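Long-range contacts in glycosyl hydrolases family 31 family protein (Aspergillus niger, PDB 6DRU), which releases alpha-xylose from the non-reducing terminal glucose of xyloglucan oligosaccharides: residues 280-285 with 318-323; 33-38 with 126-131; 612-617 with 641-646. All coordinates share one frame; numbering follows the deposited sequence.

Interaction 1. Residues 280-285 with 318-323; sequences SMIVID and AEMMAS. With XYS (alpha-D-xylopyranose), chain N.
Met281 pairs with Glu319, Ile282 with Met320 and Val283 with Met321 in a parallel ladder between neighbouring strands of the TIM barrel. Helix 305-316 makes the connection, so strand 281-284, this helix and strand 319-328 form a beta-alpha-beta unit. The short strand axes come within 4.6 Å at 20°, and four backbone bonds close the ladder: Glu319 N to Ser280 O, Ile282 N to Glu319 O, Met321 N to Ile282 O and Ile284 N to Met321 O.

The face bearing Met281, Val283 and Met321 is turned away from the helices, into the barrel. Met321 lies alongside Val283, both pointing the same way. Its CB sits 3.7 Å from Met281 SD; chi1 of 176° sets its CG anti to the backbone N, 4.2 Å from Val283 CG1, and a bend at chi3 puts CE 3.8 Å from Met281 SD. Met281 thus touches both ends of the Met321 side chain with one atom.

On the other face the tip of Met320 does the packing: its CE touches Ile284 CD1 at 3.7 Å and Ile282 CG2. Met308 and Val312 of helix 305-316 and Val265 and Leu268 of helix 262-274 cover this layer.

At the C-terminal end of segment 280-285, Asp285 enters the sugar pocket. Its OD2 accepts a hydrogen bond from O4 of the bound xylose, which Asp487, His557 and Arg470 also hold. The Ser323 side chain lies about 4 Å from that of the active-site Asp395, and a water hydrogen-bonded to Ser323 OG (2.9 Å) donates to Asp285 OD1 at 2.8 Å.

Interaction 2. Residues 33-38 with 126-131; sequences AWPFRP and YYWPGP
Pro35 and Tyr126 mark the nearest backbone approach, with CA atoms 7.8 Å apart, and no hydrogen bond crosses between the segments: the contact is made by side chains. Strand 28-35 runs out into a classic gamma turn, in which Arg37 N bonds to Pro35 O over Phe36, whose phi is positive (67°). Segment 126-131 leaves strand 124-127 at Trp128.

Pro35 lies across one face of the Tyr126 ring in a CH-pi contact, its CG 3.9 Å from the ring centroid and 17° off the normal. The same CG reaches Trp128 at CZ2 (3.8 Å), so the proline ring touches both aromatics. Ala33 CB meets the Tyr126 hydroxyl, whose hydrogen-bond partner is Glu17. Together these residues join two separate beta sheets of the N-terminal beta-sandwich region, and Phe135 of strand 135-142 packs against Pro35, Tyr126 and Trp128.

Beyond the turn, Phe36 presents its ring edge to Trp128 CZ2, 4.1 Å from Phe36 CD2. Arg37 crosses the indole with the two planes 70° apart. Its NH1 comes 3.2 Å from Trp128 NE1, but both are donors: the indole N-H is taken by the carbonyl of Ala133, while Arg37 NH2 bonds to Asn426 OD1 and Gly430 O of a second subunit. Tyr427 of that subunit packs on Phe36 and Arg37, and Thr421 of a third subunit packs on Trp128.

Interaction 3. Residues 612-617 with 641-646; sequences SIMRPL and QQYMFG. With NAG (2-acetamido-2-deoxy-beta-D-glucopyranose), chain E.
Met614 and Tyr643 both hold CG between the backbone N and the carbonyl carbon, at chi1 57° and 64°. From there the Met614 chain bends at its last torsion, bringing CE over the centre of the Tyr643 ring, 4.1 Å from the centroid; SD lies obliquely in this Met-aromatic contact. Met614 CB meets the same ring at CD2 (3.7 Å), while Ile613 CG2 lies 4.0 Å from Phe645 CE1.

The backbones of strands 614-615 and 643-645 form an antiparallel ladder at one edge of the sheet of the GH31 C-terminal domain. Arg615 and Met644 are its hydrogen-bonded pair, with Arg615 N to Met644 O at 2.7 Å and Met644 N to Arg615 O at 2.8 Å. Gly646 N adds a further bond to Ile613 O.

Arg615 CB packs on Met644 CB, and each guanidinium nitrogen has a partner: NH1 donates to Ser612 O, in the guanidinium plane and on a carbonyl lone pair, while NH2 and NE form salt bridges with Asp229 and Asp620. Tyr643 OH bonds to Phe550 O and Trp547 NE1. At the far end Gln641 NE2 makes a weak hydrogen bond of 3.3 Å to O7 of an N-acetylglucosamine in a protein-linked glycan.

Along the chain the contacts follow in series: interaction 2 closes before interaction 1 opens, and interaction 3 comes last. Each belongs to a different part of the fold, and they share no sheet. Interaction 2 bridges two N-terminal sheets and borders other subunits; interaction 1 is a piece of the catalytic barrel; interaction 3 lies in the C-terminal domain. The centres of interactions 1 and 2 are about 48 Å apart, those of interactions 2 and 3 about 43 Å, and those of interactions 1 and 3 about 28 Å, with none touching. Helix 492-508 of the barrel domain packs through Leu503 on interaction 3, tying the C-terminal sheet to the domain that holds the xylose.

Interaction 1. Residues 280-285 with 318-323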
loop_
_atom_site.group_PDB
_atom_site.type_symbol
_atom_site.label_atom_id
_atom_site.label_comp_id
_atom_site.label_asym_id
_atom_site.label_seq_id
_atom_site.Cartn_x
_atom_site.Cartn_y
_atom_site.Cartn_z
ATOM N N SER A 280 -42.398 -25.183 -21.179
ATOM C CA SER A 280 -42.609 -24.995 -19.749
ATOM C C SER A 280 -42.257 -23.601 -19.247
ATOM O O SER A 280 -42.811 -23.169 -18.231
ATOM C CB SER A 280 -41.803 -26.029 -18.955
ATOM O OG SER A 280 -42.323 -27.334 -19.138
ATOM N N MET A 281 -41.367 -22.879 -19.924
ATOM C CA MET A 281 -40.975 -21.557 -19.458
ATOM C C MET A 281 -40.516 -20.717 -20.642
ATOM O O MET A 281 -39.775 -21.197 -21.503
ATOM C CB MET A 281 -39.864 -21.641 -18.403
ATOM C CG MET A 281 -39.824 -20.449 -17.458
ATOM S SD MET A 281 -38.228 -20.222 -16.652
ATOM C CE MET A 281 -38.221 -21.582 -15.492
ATOM N N ILE A 282 -40.965 -19.463 -20.671
ATOM C CA ILE A 282 -40.596 -18.494 -21.698
ATOM C C ILE A 282 -39.727 -17.431 -21.037
ATOM O O ILE A 282 -40.091 -16.897 -19.982
ATOM C CB ILE A 282 -41.847 -17.861 -22.330
ATOM C CG1 ILE A 282 -42.634 -18.896 -23.143
ATOM C CG2 ILE A 282 -41.460 -16.683 -23.212
ATOM C CD1 ILE A 282 -42.128 -19.124 -24.536
ATOM N N VAL A 283 -38.586 -17.118 -21.649
ATOM C CA VAL A 283 -37.592 -16.230 -21.050
ATOM C C VAL A 283 -37.497 -14.946 -21.865
ATOM O O VAL A 283 -37.415 -14.989 -23.099
ATOM C CB VAL A 283 -36.219 -16.915 -20.949
ATOM C CG1 VAL A 283 -35.245 -16.037 -20.189
ATOM C CG2 VAL A 283 -36.351 -18.273 -20.279
ATOM N N ILE A 284 -37.496 -13.807 -21.172
ATOM C CA ILE A 284 -37.288 -12.493 -21.771
ATOM C C ILE A 284 -35.890 -12.019 -21.397
ATOM O O ILE A 284 -35.543 -11.968 -20.211
ATOM C CB ILE A 284 -38.349 -11.481 -21.303
ATOM C CG1 ILE A 284 -39.751 -11.959 -21.685
ATOM C CG2 ILE A 284 -38.076 -10.107 -21.898
ATOM C CD1 ILE A 284 -40.859 -11.074 -21.155
ATOM N N ASP A 285 -35.093 -11.664 -22.403
ATOM C CA ASP A 285 -33.684 -11.356 -22.189
ATOM C C ASP A 285 -33.520 -9.899 -21.749
ATOM O O ASP A 285 -34.475 -9.228 -21.347
ATOM C CB ASP A 285 -32.884 -11.673 -23.451
ATOM C CG ASP A 285 -31.408 -11.907 -23.169
ATOM O OD1 ASP A 285 -30.970 -11.652 -22.026
ATOM O OD2 ASP A 285 -30.686 -12.340 -24.091
ATOM N N ALA A 318 -47.105 -22.212 -19.631
ATOM C CA ALA A 318 -45.719 -21.984 -19.263
ATOM C C ALA A 318 -45.595 -20.801 -18.313
ATOM O O ALA A 318 -46.367 -19.840 -18.375
ATOM C CB ALA A 318 -44.871 -21.736 -20.511
ATOM N N GLU A 319 -44.617 -20.889 -17.416
ATOM C CA GLU A 319 -44.255 -19.744 -16.601
ATOM C C GLU A 319 -43.317 -18.831 -17.386
ATOM O O GLU A 319 -42.894 -19.142 -18.501
ATOM C CB GLU A 319 -43.611 -20.196 -15.293
ATOM C CG GLU A 319 -44.578 -20.883 -14.341
ATOM C CD GLU A 319 -44.610 -20.232 -12.972
ATOM O OE1 GLU A 319 -45.177 -19.126 -12.845
ATOM O OE2 GLU A 319 -44.070 -20.832 -12.017
ATOM N N MET A 320 -42.985 -17.689 -16.793
ATOM C CA MET A 320 -42.166 -16.691 -17.463
ATOM C C MET A 320 -40.962 -16.321 -16.609
ATOM O O MET A 320 -40.998 -16.406 -15.378
ATOM C CB MET A 320 -42.978 -15.431 -17.792
ATOM C CG MET A 320 -44.131 -15.679 -18.748
ATOM S SD MET A 320 -44.481 -14.245 -19.780
ATOM C CE MET A 320 -42.957 -14.126 -20.713
ATOM N N MET A 321 -39.891 -15.911 -17.289
ATOM C CA MET A 321 -38.662 -15.459 -16.655
ATOM C C MET A 321 -38.184 -14.193 -17.349
ATOM O O MET A 321 -38.267 -14.082 -18.576
ATOM C CB MET A 321 -37.566 -16.536 -16.711
ATOM C CG MET A 321 -36.226 -16.086 -16.156
ATOM S SD MET A 321 -34.982 -17.389 -16.119
ATOM C CE MET A 321 -35.564 -18.378 -14.744
ATOM N N ALA A 322 -37.687 -13.240 -16.563
ATOM C CA ALA A 322 -37.208 -11.971 -17.088
ATOM C C ALA A 322 -35.788 -11.714 -16.602
ATOM O O ALA A 322 -35.357 -12.231 -15.566
ATOM C CB ALA A 322 -38.123 -10.812 -16.680
ATOM N N SER A 323 -35.067 -10.895 -17.360
ATOM C CA SER A 323 -33.656 -10.630 -17.124
ATOM C C SER A 323 -33.459 -9.309 -16.393
ATOM O O SER A 323 -34.216 -8.352 -16.579
ATOM C CB SER A 323 -32.885 -10.602 -18.446
ATOM O OG SER A 323 -31.593 -10.043 -18.277
HETATM C C1 XYS N . -25.063 -11.932 -21.482
HETATM C C2 XYS N . -25.645 -13.296 -21.192
HETATM C C3 XYS N . -26.524 -13.713 -22.350
HETATM C C4 XYS N . -27.544 -12.632 -22.630
HETATM C C5 XYS N . -26.838 -11.303 -22.786
HETATM O O1 XYS N . -24.314 -11.987 -22.673
HETATM O O2 XYS N . -24.605 -14.228 -21.018
HETATM O O3 XYS N . -27.185 -14.916 -22.035
HETATM O O4 XYS N . -28.234 -12.937 -23.819
HETATM O O5 XYS N . -26.111 -11.000 -21.615
HETATM O O HOH W 1 -29.504 -11.472 -19.689
#

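Interaction 2. Residues 33-38 with 126-131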
loop_
_atom_site.group_PDB
_atom_site.type_symbol
_atom_site.label_atom_id
_atom_site.label_comp_id
_atom_site.label_asym_id
_atom_site.label_seq_id
_atom_site.Cartn_x
_atom_site.Cartn_y
_atom_site.Cartn_z
ATOM N N ALA A 33 -6.944 -19.963 11.597
ATOM C CA ALA A 33 -5.680 -19.394 12.040
ATOM C C ALA A 33 -5.680 -17.892 11.804
ATOM O O ALA A 33 -6.228 -17.413 10.807
ATOM C CB ALA A 33 -4.491 -20.041 11.314
ATOM N N TRP A 34 -5.055 -17.152 12.726
ATOM C CA TRP A 34 -4.976 -15.702 12.627
ATOM C C TRP A 34 -3.746 -15.189 13.360
ATOM O O TRP A 34 -3.405 -15.719 14.427
ATOM C CB TRP A 34 -6.230 -15.030 13.196
ATOM C CG TRP A 34 -6.472 -15.297 14.657
ATOM C CD1 TRP A 34 -5.995 -14.576 15.712
ATOM C CD2 TRP A 34 -7.263 -16.352 15.219
ATOM N NE1 TRP A 34 -6.433 -15.118 16.896
ATOM C CE2 TRP A 34 -7.214 -16.210 16.620
ATOM C CE3 TRP A 34 -8.004 -17.405 14.674
ATOM C CZ2 TRP A 34 -7.879 -17.078 17.483
ATOM C CZ3 TRP A 34 -8.663 -18.268 15.533
ATOM C CH2 TRP A 34 -8.596 -18.098 16.921
ATOM N N PRO A 35 -3.054 -14.184 12.811
ATOM C CA PRO A 35 -1.931 -13.574 13.536
ATOM C C PRO A 35 -2.319 -12.330 14.326
ATOM O O PRO A 35 -3.023 -11.451 13.816
ATOM C CB PRO A 35 -0.947 -13.234 12.412
ATOM C CG PRO A 35 -1.829 -12.939 11.239
ATOM C CD PRO A 35 -3.079 -13.781 11.394
ATOM N N PHE A 36 -1.865 -12.265 15.581
ATOM C CA PHE A 36 -2.006 -11.102 16.458
ATOM C C PHE A 36 -3.448 -10.797 16.857
ATOM O O PHE A 36 -3.811 -10.963 18.027
ATOM C CB PHE A 36 -1.371 -9.864 15.819
ATOM C CG PHE A 36 0.134 -9.896 15.798
ATOM C CD1 PHE A 36 0.860 -9.603 16.942
ATOM C CD2 PHE A 36 0.822 -10.210 14.636
ATOM C CE1 PHE A 36 2.242 -9.629 16.932
ATOM C CE2 PHE A 36 2.208 -10.235 14.618
ATOM C CZ PHE A 36 2.917 -9.945 15.768
ATOM N N ARG A 37 -4.286 -10.350 15.908
ATOM C CA ARG A 37 -5.600 -9.874 16.334
ATOM C C ARG A 37 -6.640 -10.972 16.208
ATOM O O ARG A 37 -6.700 -11.647 15.168
ATOM C CB ARG A 37 -6.050 -8.657 15.520
ATOM C CG ARG A 37 -5.029 -7.536 15.376
ATOM C CD ARG A 37 -4.017 -7.804 14.275
ATOM N NE ARG A 37 -2.921 -6.845 14.314
ATOM C CZ ARG A 37 -1.821 -6.943 13.579
ATOM N NH1 ARG A 37 -1.670 -7.961 12.744
ATOM N NH2 ARG A 37 -0.874 -6.020 13.678
ATOM N N PRO A 38 -7.476 -11.156 17.225
ATOM C CA PRO A 38 -8.489 -12.218 17.190
ATOM C C PRO A 38 -9.549 -11.926 16.144
ATOM O O PRO A 38 -9.687 -10.779 15.690
ATOM C CB PRO A 38 -9.081 -12.187 18.610
ATOM C CG PRO A 38 -8.065 -11.467 19.438
ATOM C CD PRO A 38 -7.453 -10.461 18.520
ATOM N N TYR A 126 2.132 -15.086 6.321
ATOM C CA TYR A 126 1.365 -13.858 6.476
ATOM C C TYR A 126 2.179 -12.675 5.971
ATOM O O TYR A 126 3.403 -12.637 6.132
ATOM C CB TYR A 126 0.965 -13.631 7.936
ATOM C CG TYR A 126 0.244 -14.803 8.558
ATOM C CD1 TYR A 126 -1.085 -15.064 8.257
ATOM C CD2 TYR A 126 0.893 -15.644 9.452
ATOM C CE1 TYR A 126 -1.748 -16.136 8.826
ATOM C CE2 TYR A 126 0.239 -16.717 10.026
ATOM C CZ TYR A 126 -1.080 -16.958 9.711
ATOM O OH TYR A 126 -1.733 -18.027 10.282
ATOM N N TYR A 127 1.492 -11.710 5.365
ATOM C CA TYR A 127 2.141 -10.550 4.770
ATOM C C TYR A 127 1.210 -9.355 4.899
ATOM O O TYR A 127 0.022 -9.459 4.579
ATOM C CB TYR A 127 2.488 -10.822 3.303
ATOM C CG TYR A 127 2.946 -9.613 2.522
ATOM C CD1 TYR A 127 4.241 -9.128 2.647
ATOM C CD2 TYR A 127 2.090 -8.973 1.636
ATOM C CE1 TYR A 127 4.665 -8.027 1.922
ATOM C CE2 TYR A 127 2.503 -7.873 0.907
ATOM C CZ TYR A 127 3.791 -7.404 1.052
ATOM O OH TYR A 127 4.203 -6.307 0.324
ATOM N N TRP A 128 1.748 -8.230 5.366
ATOM C CA TRP A 128 0.957 -7.024 5.596
ATOM C C TRP A 128 1.279 -5.982 4.535
ATOM O O TRP A 128 2.345 -5.348 4.589
ATOM C CB TRP A 128 1.218 -6.463 6.997
ATOM C CG TRP A 128 0.530 -7.234 8.083
ATOM C CD1 TRP A 128 -0.716 -7.002 8.588
ATOM C CD2 TRP A 128 1.045 -8.368 8.791
ATOM N NE1 TRP A 128 -1.007 -7.918 9.570
ATOM C CE2 TRP A 128 0.057 -8.768 9.713
ATOM C CE3 TRP A 128 2.246 -9.083 8.737
ATOM C CZ2 TRP A 128 0.233 -9.850 10.572
ATOM C CZ3 TRP A 128 2.418 -10.156 9.592
ATOM C CH2 TRP A 128 1.418 -10.528 10.497
ATOM N N PRO A 129 0.404 -5.767 3.555
ATOM C CA PRO A 129 0.715 -4.823 2.475
ATOM C C PRO A 129 0.305 -3.392 2.790
ATOM O O PRO A 129 0.855 -2.448 2.215
ATOM C CB PRO A 129 -0.085 -5.383 1.296
ATOM C CG PRO A 129 -1.289 -5.992 1.946
ATOM C CD PRO A 129 -0.846 -6.506 3.300
ATOM N N GLY A 130 -0.656 -3.216 3.694
ATOM C CA GLY A 130 -1.176 -1.905 3.999
ATOM C C GLY A 130 -0.770 -1.407 5.371
ATOM O O GLY A 130 -0.104 -2.104 6.143
ATOM N N PRO A 131 -1.166 -0.176 5.702
ATOM C CA PRO A 131 -0.829 0.370 7.024
ATOM C C PRO A 131 -1.640 -0.234 8.152
ATOM O O PRO A 131 -1.235 -0.115 9.315
ATOM C CB PRO A 131 -1.123 1.866 6.868
ATOM C CG PRO A 131 -2.207 1.912 5.843
ATOM C CD PRO A 131 -1.928 0.782 4.883
#

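Interaction 3. Residues 612-617 with 641-646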
loop_
_atom_site.group_PDB
_atom_site.type_symbol
_atom_site.label_atom_id
_atom_site.label_comp_id
_atom_site.label_asym_id
_atom_site.label_seq_id
_atom_site.Cartn_x
_atom_site.Cartn_y
_atom_site.Cartn_z
ATOM N N SER A 612 -24.926 -36.523 -6.757
ATOM C CA SER A 612 -24.687 -35.745 -7.967
ATOM C C SER A 612 -25.614 -36.184 -9.093
ATOM O O SER A 612 -25.843 -37.377 -9.305
ATOM C CB SER A 612 -23.232 -35.881 -8.406
ATOM O OG SER A 612 -22.346 -35.474 -7.378
ATOM N N ILE A 613 -26.151 -35.203 -9.817
ATOM C CA ILE A 613 -27.117 -35.470 -10.876
ATOM C C ILE A 613 -26.389 -35.954 -12.122
ATOM O O ILE A 613 -26.511 -37.125 -12.500
ATOM C CB ILE A 613 -27.978 -34.229 -11.164
ATOM C CG1 ILE A 613 -28.742 -33.828 -9.900
ATOM C CG2 ILE A 613 -28.940 -34.501 -12.306
ATOM C CD1 ILE A 613 -29.590 -32.597 -10.064
ATOM N N MET A 614 -25.627 -35.079 -12.772
ATOM C CA MET A 614 -24.753 -35.523 -13.849
ATOM C C MET A 614 -23.400 -35.885 -13.251
ATOM O O MET A 614 -22.801 -35.095 -12.515
ATOM C CB MET A 614 -24.625 -34.471 -14.957
ATOM C CG MET A 614 -24.120 -33.104 -14.554
ATOM S SD MET A 614 -24.153 -31.988 -15.978
ATOM C CE MET A 614 -22.926 -32.738 -17.045
ATOM N N ARG A 615 -22.933 -37.091 -13.561
ATOM C CA ARG A 615 -21.916 -37.765 -12.765
ATOM C C ARG A 615 -20.700 -38.110 -13.610
ATOM O O ARG A 615 -20.821 -38.884 -14.574
ATOM C CB ARG A 615 -22.506 -39.034 -12.140
ATOM C CG ARG A 615 -23.744 -38.776 -11.294
ATOM C CD ARG A 615 -24.432 -40.065 -10.872
ATOM N NE ARG A 615 -23.588 -40.895 -10.017
ATOM C CZ ARG A 615 -23.381 -40.671 -8.724
ATOM N NH1 ARG A 615 -23.955 -39.636 -8.127
ATOM N NH2 ARG A 615 -22.597 -41.483 -8.029
ATOM N N PRO A 616 -19.522 -37.573 -13.297
ATOM C CA PRO A 616 -18.303 -38.048 -13.957
ATOM C C PRO A 616 -18.071 -39.521 -13.657
ATOM O O PRO A 616 -18.495 -40.042 -12.623
ATOM C CB PRO A 616 -17.204 -37.165 -13.355
ATOM C CG PRO A 616 -17.792 -36.621 -12.090
ATOM C CD PRO A 616 -19.252 -36.472 -12.359
ATOM N N LEU A 617 -17.382 -40.192 -14.582
ATOM C CA LEU A 617 -17.302 -41.649 -14.549
ATOM C C LEU A 617 -16.551 -42.184 -13.336
ATOM O O LEU A 617 -16.752 -43.346 -12.970
ATOM C CB LEU A 617 -16.646 -42.172 -15.829
ATOM C CG LEU A 617 -17.425 -41.917 -17.121
ATOM C CD1 LEU A 617 -16.725 -42.555 -18.311
ATOM C CD2 LEU A 617 -18.854 -42.427 -16.996
ATOM N N GLN A 641 -16.019 -36.153 -21.781
ATOM C CA GLN A 641 -17.175 -35.959 -22.650
ATOM C C GLN A 641 -18.233 -37.047 -22.488
ATOM O O GLN A 641 -19.206 -37.062 -23.251
ATOM C CB GLN A 641 -16.736 -35.876 -24.117
ATOM C CG GLN A 641 -15.711 -34.784 -24.396
ATOM C CD GLN A 641 -15.296 -34.728 -25.854
ATOM O OE1 GLN A 641 -14.207 -34.261 -26.185
ATOM N NE2 GLN A 641 -16.170 -35.201 -26.735
ATOM N N GLN A 642 -18.072 -37.954 -21.528
ATOM C CA GLN A 642 -19.107 -38.909 -21.156
ATOM C C GLN A 642 -19.422 -38.753 -19.676
ATOM O O GLN A 642 -18.577 -38.312 -18.890
ATOM C CB GLN A 642 -18.687 -40.359 -21.431
ATOM C CG GLN A 642 -18.206 -40.646 -22.842
ATOM C CD GLN A 642 -17.849 -42.110 -23.037
ATOM O OE1 GLN A 642 -17.366 -42.511 -24.098
ATOM N NE2 GLN A 642 -18.093 -42.919 -22.011
ATOM N N TYR A 643 -20.642 -39.123 -19.295
ATOM C CA TYR A 643 -21.051 -38.998 -17.904
ATOM C C TYR A 643 -22.306 -39.823 -17.675
ATOM O O TYR A 643 -23.015 -40.189 -18.616
ATOM C CB TYR A 643 -21.308 -37.538 -17.521
ATOM C CG TYR A 643 -22.458 -36.899 -18.265
ATOM C CD1 TYR A 643 -22.275 -36.351 -19.528
ATOM C CD2 TYR A 643 -23.726 -36.837 -17.699
ATOM C CE1 TYR A 643 -23.323 -35.764 -20.210
ATOM C CE2 TYR A 643 -24.780 -36.252 -18.373
ATOM C CZ TYR A 643 -24.573 -35.717 -19.628
ATOM O OH TYR A 643 -25.619 -35.132 -20.305
ATOM N N MET A 644 -22.571 -40.105 -16.404
ATOM C CA MET A 644 -23.806 -40.755 -15.993
ATOM C C MET A 644 -24.818 -39.678 -15.622
ATOM O O MET A 644 -24.608 -38.927 -14.663
ATOM C CB MET A 644 -23.556 -41.700 -14.817
ATOM C CG MET A 644 -22.741 -42.940 -15.175
ATOM S SD MET A 644 -23.639 -44.178 -16.136
ATOM C CE MET A 644 -24.879 -44.708 -14.957
ATOM N N PHE A 645 -25.908 -39.597 -16.381
ATOM C CA PHE A 645 -27.010 -38.691 -16.062
ATOM C C PHE A 645 -27.994 -39.458 -15.191
ATOM O O PHE A 645 -28.827 -40.217 -15.690
ATOM C CB PHE A 645 -27.667 -38.164 -17.331
ATOM C CG PHE A 645 -28.709 -37.119 -17.079
ATOM C CD1 PHE A 645 -28.373 -35.926 -16.465
ATOM C CD2 PHE A 645 -30.025 -37.327 -17.454
ATOM C CE1 PHE A 645 -29.331 -34.961 -16.229
ATOM C CE2 PHE A 645 -30.986 -36.364 -17.222
ATOM C CZ PHE A 645 -30.638 -35.178 -16.609
ATOM N N GLY A 646 -27.896 -39.258 -13.881
ATOM C CA GLY A 646 -28.601 -40.085 -12.935
ATOM C C GLY A 646 -27.897 -41.417 -12.772
ATOM O O GLY A 646 -26.798 -41.630 -13.296
HETATM C C1 NAG E . -11.088 -34.678 -27.480
HETATM C C2 NAG E . -11.673 -33.904 -28.644
HETATM C C3 NAG E . -10.684 -33.005 -29.290
HETATM C C4 NAG E . -9.978 -32.162 -28.254
HETATM C C5 NAG E . -9.371 -33.069 -27.208
HETATM C C6 NAG E . -8.647 -32.238 -26.168
HETATM C C7 NAG E . -13.575 -34.869 -29.871
HETATM C C8 NAG E . -14.118 -35.842 -30.893
HETATM N N2 NAG E . -12.182 -34.817 -29.606
HETATM O O3 NAG E . -11.344 -32.199 -30.238
HETATM O O4 NAG E . -8.966 -31.398 -28.865
HETATM O O5 NAG E . -10.406 -33.809 -26.607
HETATM O O6 NAG E . -9.155 -32.525 -24.885
HETATM O O7 NAG E . -14.335 -34.134 -29.273
#